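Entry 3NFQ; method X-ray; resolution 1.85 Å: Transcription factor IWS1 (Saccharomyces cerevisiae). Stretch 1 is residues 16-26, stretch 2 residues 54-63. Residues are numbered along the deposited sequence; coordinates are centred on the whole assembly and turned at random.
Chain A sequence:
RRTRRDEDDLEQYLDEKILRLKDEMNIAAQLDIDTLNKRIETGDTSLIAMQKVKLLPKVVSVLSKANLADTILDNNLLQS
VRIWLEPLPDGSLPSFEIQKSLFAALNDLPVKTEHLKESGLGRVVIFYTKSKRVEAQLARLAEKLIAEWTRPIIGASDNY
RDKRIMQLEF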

# COMPACT_ATOMS: atom_id res chain seq x y z
N GLU A 16 -18.28 -4.18 2.18
CA GLU A 16 -17.85 -5.51 2.54
C GLU A 16 -16.83 -6.07 1.55
O GLU A 16 -15.94 -6.83 1.93
N LYS A 17 -16.98 -5.71 0.29
CA LYS A 17 -16.04 -6.16 -0.72
C LYS A 17 -14.65 -5.51 -0.51
O LYS A 17 -13.63 -6.19 -0.61
N ILE A 18 -14.63 -4.22 -0.16
CA ILE A 18 -13.36 -3.51 0.14
C ILE A 18 -12.79 -3.98 1.48
O ILE A 18 -11.59 -4.09 1.64
N LEU A 19 -13.67 -4.27 2.44
CA LEU A 19 -13.19 -4.75 3.75
C LEU A 19 -12.56 -6.16 3.73
O LEU A 19 -11.61 -6.42 4.48
N ARG A 20 -13.07 -7.03 2.86
CA ARG A 20 -12.49 -8.32 2.58
C ARG A 20 -11.13 -8.24 1.86
O ARG A 20 -10.26 -9.05 2.10
N LEU A 21 -10.98 -7.27 0.97
CA LEU A 21 -9.67 -7.06 0.35
C LEU A 21 -8.69 -6.54 1.40
O LEU A 21 -7.56 -6.97 1.48
N LYS A 22 -9.17 -5.66 2.24
CA LYS A 22 -8.36 -5.12 3.31
C LYS A 22 -7.80 -6.27 4.15
O LYS A 22 -6.59 -6.41 4.32
N ASP A 23 -8.67 -7.17 4.59
CA ASP A 23 -8.24 -8.38 5.31
C ASP A 23 -7.33 -9.27 4.52
O ASP A 23 -6.36 -9.77 5.04
N GLU A 24 -7.65 -9.53 3.25
CA GLU A 24 -6.76 -10.35 2.47
C GLU A 24 -5.37 -9.74 2.34
O GLU A 24 -4.38 -10.47 2.28
N MSE A 25 -5.31 -8.41 2.19
CA MSE A 25 -3.99 -7.76 2.06
C MSE A 25 -3.21 -7.93 3.33
O MSE A 25 -1.99 -8.16 3.31
N ASN A 26 -3.89 -7.76 4.47
CA ASN A 26 -3.18 -7.90 5.75
C ASN A 26 -2.70 -9.33 5.98
O ASN A 26 -1.62 -9.54 6.50
N LYS A 54 1.07 -12.45 -5.33
CA LYS A 54 -0.06 -13.14 -5.91
C LYS A 54 -1.33 -12.35 -5.84
O LYS A 54 -2.19 -12.52 -6.68
N LEU A 55 -1.50 -11.56 -4.76
CA LEU A 55 -2.67 -10.75 -4.59
C LEU A 55 -2.56 -9.40 -5.34
O LEU A 55 -3.56 -8.77 -5.59
N LEU A 56 -1.36 -8.97 -5.67
CA LEU A 56 -1.17 -7.61 -6.24
C LEU A 56 -2.09 -7.24 -7.43
O LEU A 56 -2.66 -6.16 -7.45
N PRO A 57 -2.23 -8.12 -8.42
CA PRO A 57 -3.14 -7.85 -9.56
C PRO A 57 -4.56 -7.44 -9.13
O PRO A 57 -5.14 -6.53 -9.71
N LYS A 58 -5.11 -8.09 -8.13
CA LYS A 58 -6.41 -7.71 -7.63
C LYS A 58 -6.39 -6.38 -6.94
O LYS A 58 -7.32 -5.57 -7.10
N VAL A 59 -5.32 -6.10 -6.18
CA VAL A 59 -5.27 -4.85 -5.49
C VAL A 59 -5.21 -3.66 -6.48
O VAL A 59 -5.90 -2.64 -6.32
N VAL A 60 -4.34 -3.80 -7.46
CA VAL A 60 -4.19 -2.80 -8.53
C VAL A 60 -5.52 -2.62 -9.27
O VAL A 60 -5.96 -1.51 -9.52
N SER A 61 -6.14 -3.73 -9.63
CA SER A 61 -7.45 -3.68 -10.29
C SER A 61 -8.51 -2.87 -9.54
O SER A 61 -9.09 -1.91 -10.06
N VAL A 62 -8.74 -3.24 -8.29
CA VAL A 62 -9.64 -2.51 -7.40
C VAL A 62 -9.24 -1.06 -7.24
O VAL A 62 -10.09 -0.16 -7.40
N LEU A 63 -7.97 -0.79 -6.91
CA LEU A 63 -7.55 0.58 -6.67
C LEU A 63 -7.72 1.44 -7.94
O LEU A 63 -7.83 2.64 -7.84

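The two helices run roughly antiparallel, their N-to-C directions 149° apart and their axes 10.8 Å apart at closest approach. CA register pairs Ile18 with Val62, Leu21 with Val59 and Met25 with Leu55, and all six of these residues make contacts across the pair, joined by Lys17, Glu24 and Lys58.

Leu21 is the centre of the packing. Its CA-to-CB bond points toward the second helix, and chi1 t with chi2 p (179°, 65°) spreads its two methyls over different neighbours: CD2 lies 3.9 Å from Val62 CG1, while CD1 lies 4.1 Å from Lys58 CD, 4.2 Å from Val59 CG2 and 4.4 Å from Leu55 CD1. It is thus a knob in a hole formed by these four residues.

Leu55 adopts the same t,p conformation from the other side. Its CD2 comes 3.5 Å from the backbone Glu24 O and 3.8 Å from Glu24 CB, an apolar methyl against the first helix rather than a polar contact. Met25, a selenomethionine, starts sideways, but chi1 m (-72°) brings its CG to 4.0 Å from Leu55 CD2 and 3.8 Å from Val59 CG2.

At the other end, Ile18 also leaves sideways; its CD1 reaches 4.1 Å from Val62 CG1. Lys17, again sideways at CB, folds through chi2 m (-73°) and chi4 m (-59°), so that Lys17 CE sits 3.6 Å from Val62 CG2. Lys58 is extended, all four chi angles t, and its CE lies 3.7 Å from Lys17 NZ. The like-charged Lys17 NZ and Lys58 NZ are 4.4 Å apart, so this contact offers no charge pairing.

No hydrogen bond crosses the interface. The salt bridge, Arg20 NH2 to Glu16 OE2 at 2.9 Å, stays within the first helix, and the 410 Å² buried rests mainly on aliphatic packing.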

# COMPACT_ATOMS: atom_id res chain seq x y z
CB GLU A 16 -19.08 -6.44 2.68
CG GLU A 16 -18.85 -7.88 2.16
CD GLU A 16 -20.12 -8.75 2.09
OE1 GLU A 16 -21.28 -8.21 2.04
OE2 GLU A 16 -19.97 -10.01 2.05
CB LYS A 17 -16.61 -5.89 -2.11
CG LYS A 17 -15.69 -6.25 -3.27
CD LYS A 17 -14.52 -5.25 -3.42
CE LYS A 17 -13.42 -5.68 -4.44
NZ LYS A 17 -12.72 -6.98 -4.20
CB ILE A 18 -13.51 -1.97 0.12
CG1 ILE A 18 -13.24 -1.37 -1.26
CG2 ILE A 18 -12.46 -1.30 1.00
CD1 ILE A 18 -13.83 -2.13 -2.46
CB LEU A 19 -14.28 -4.57 4.85
CG LEU A 19 -14.63 -3.12 5.17
CD1 LEU A 19 -16.04 -2.98 5.83
CD2 LEU A 19 -13.55 -2.34 5.97
CB ARG A 20 -13.41 -9.15 1.69
CG ARG A 20 -14.51 -9.85 2.44
CD ARG A 20 -15.18 -10.90 1.54
NE ARG A 20 -16.58 -11.10 1.93
CZ ARG A 20 -17.06 -12.19 2.53
NH1 ARG A 20 -16.26 -13.22 2.82
NH2 ARG A 20 -18.35 -12.24 2.84
CB LEU A 21 -9.82 -6.07 -0.80
CG LEU A 21 -8.53 -5.74 -1.54
CD1 LEU A 21 -7.98 -6.98 -2.23
CD2 LEU A 21 -8.79 -4.60 -2.52
CB LYS A 22 -9.23 -4.16 4.09
CG LYS A 22 -8.55 -3.51 5.20
CD LYS A 22 -9.45 -2.39 5.73
CE LYS A 22 -8.84 -1.75 6.97
NZ LYS A 22 -9.93 -1.01 7.65
CB ASP A 23 -9.46 -9.26 5.73
CG ASP A 23 -10.41 -8.56 6.73
OD1 ASP A 23 -10.00 -7.65 7.48
OD2 ASP A 23 -11.62 -9.00 6.79
CB GLU A 24 -7.27 -10.52 1.05
CG GLU A 24 -8.60 -11.32 0.93
CD GLU A 24 -8.38 -12.83 1.07
OE1 GLU A 24 -7.28 -13.30 0.70
OE2 GLU A 24 -9.31 -13.53 1.56
CB MSE A 25 -4.18 -6.27 1.70
CG MSE A 25 -4.65 -6.13 0.31
SE MSE A 25 -4.76 -4.14 -0.08
CE MSE A 25 -2.80 -3.87 -0.33
CB ASN A 26 -4.05 -7.48 6.97
CG ASN A 26 -4.47 -6.05 6.92
OD1 ASN A 26 -5.45 -5.64 7.60
ND2 ASN A 26 -3.75 -5.25 6.12
CB LYS A 54 -0.33 -14.47 -5.19
CG LYS A 54 0.72 -15.51 -5.45
CD LYS A 54 0.22 -16.83 -4.83
CE LYS A 54 1.33 -17.84 -4.77
NZ LYS A 54 0.99 -18.97 -3.82
CB LEU A 55 -2.94 -10.50 -3.11
CG LEU A 55 -4.22 -9.82 -2.64
CD1 LEU A 55 -5.56 -10.48 -3.17
CD2 LEU A 55 -4.23 -9.79 -1.13
CB LEU A 56 0.32 -7.39 -6.53
CG LEU A 56 0.72 -6.02 -7.12
CD1 LEU A 56 0.46 -4.87 -6.07
CD2 LEU A 56 2.15 -6.07 -7.57
CB PRO A 57 -3.20 -9.20 -10.29
CG PRO A 57 -1.84 -9.83 -10.00
CD PRO A 57 -1.56 -9.42 -8.54
CB LYS A 58 -6.93 -8.77 -6.66
CG LYS A 58 -8.38 -8.57 -6.34
CD LYS A 58 -8.80 -9.59 -5.30
CE LYS A 58 -10.31 -9.67 -5.13
NZ LYS A 58 -10.58 -10.86 -4.19
CB VAL A 59 -4.00 -4.80 -4.61
CG1 VAL A 59 -3.74 -3.41 -4.12
CG2 VAL A 59 -4.11 -5.82 -3.44
CB VAL A 60 -3.08 -3.25 -9.50
CG1 VAL A 60 -3.17 -2.45 -10.85
CG2 VAL A 60 -1.70 -3.06 -8.86
CB SER A 61 -7.94 -5.10 -10.53
OG SER A 61 -9.21 -5.03 -11.16
CB VAL A 62 -9.80 -3.22 -6.00
CG1 VAL A 62 -10.67 -2.40 -5.06
CG2 VAL A 62 -10.41 -4.62 -6.16
CB LEU A 63 -6.08 0.66 -6.16
CG LEU A 63 -5.72 0.19 -4.74
CD1 LEU A 63 -4.22 0.24 -4.48
CD2 LEU A 63 -6.44 1.04 -3.66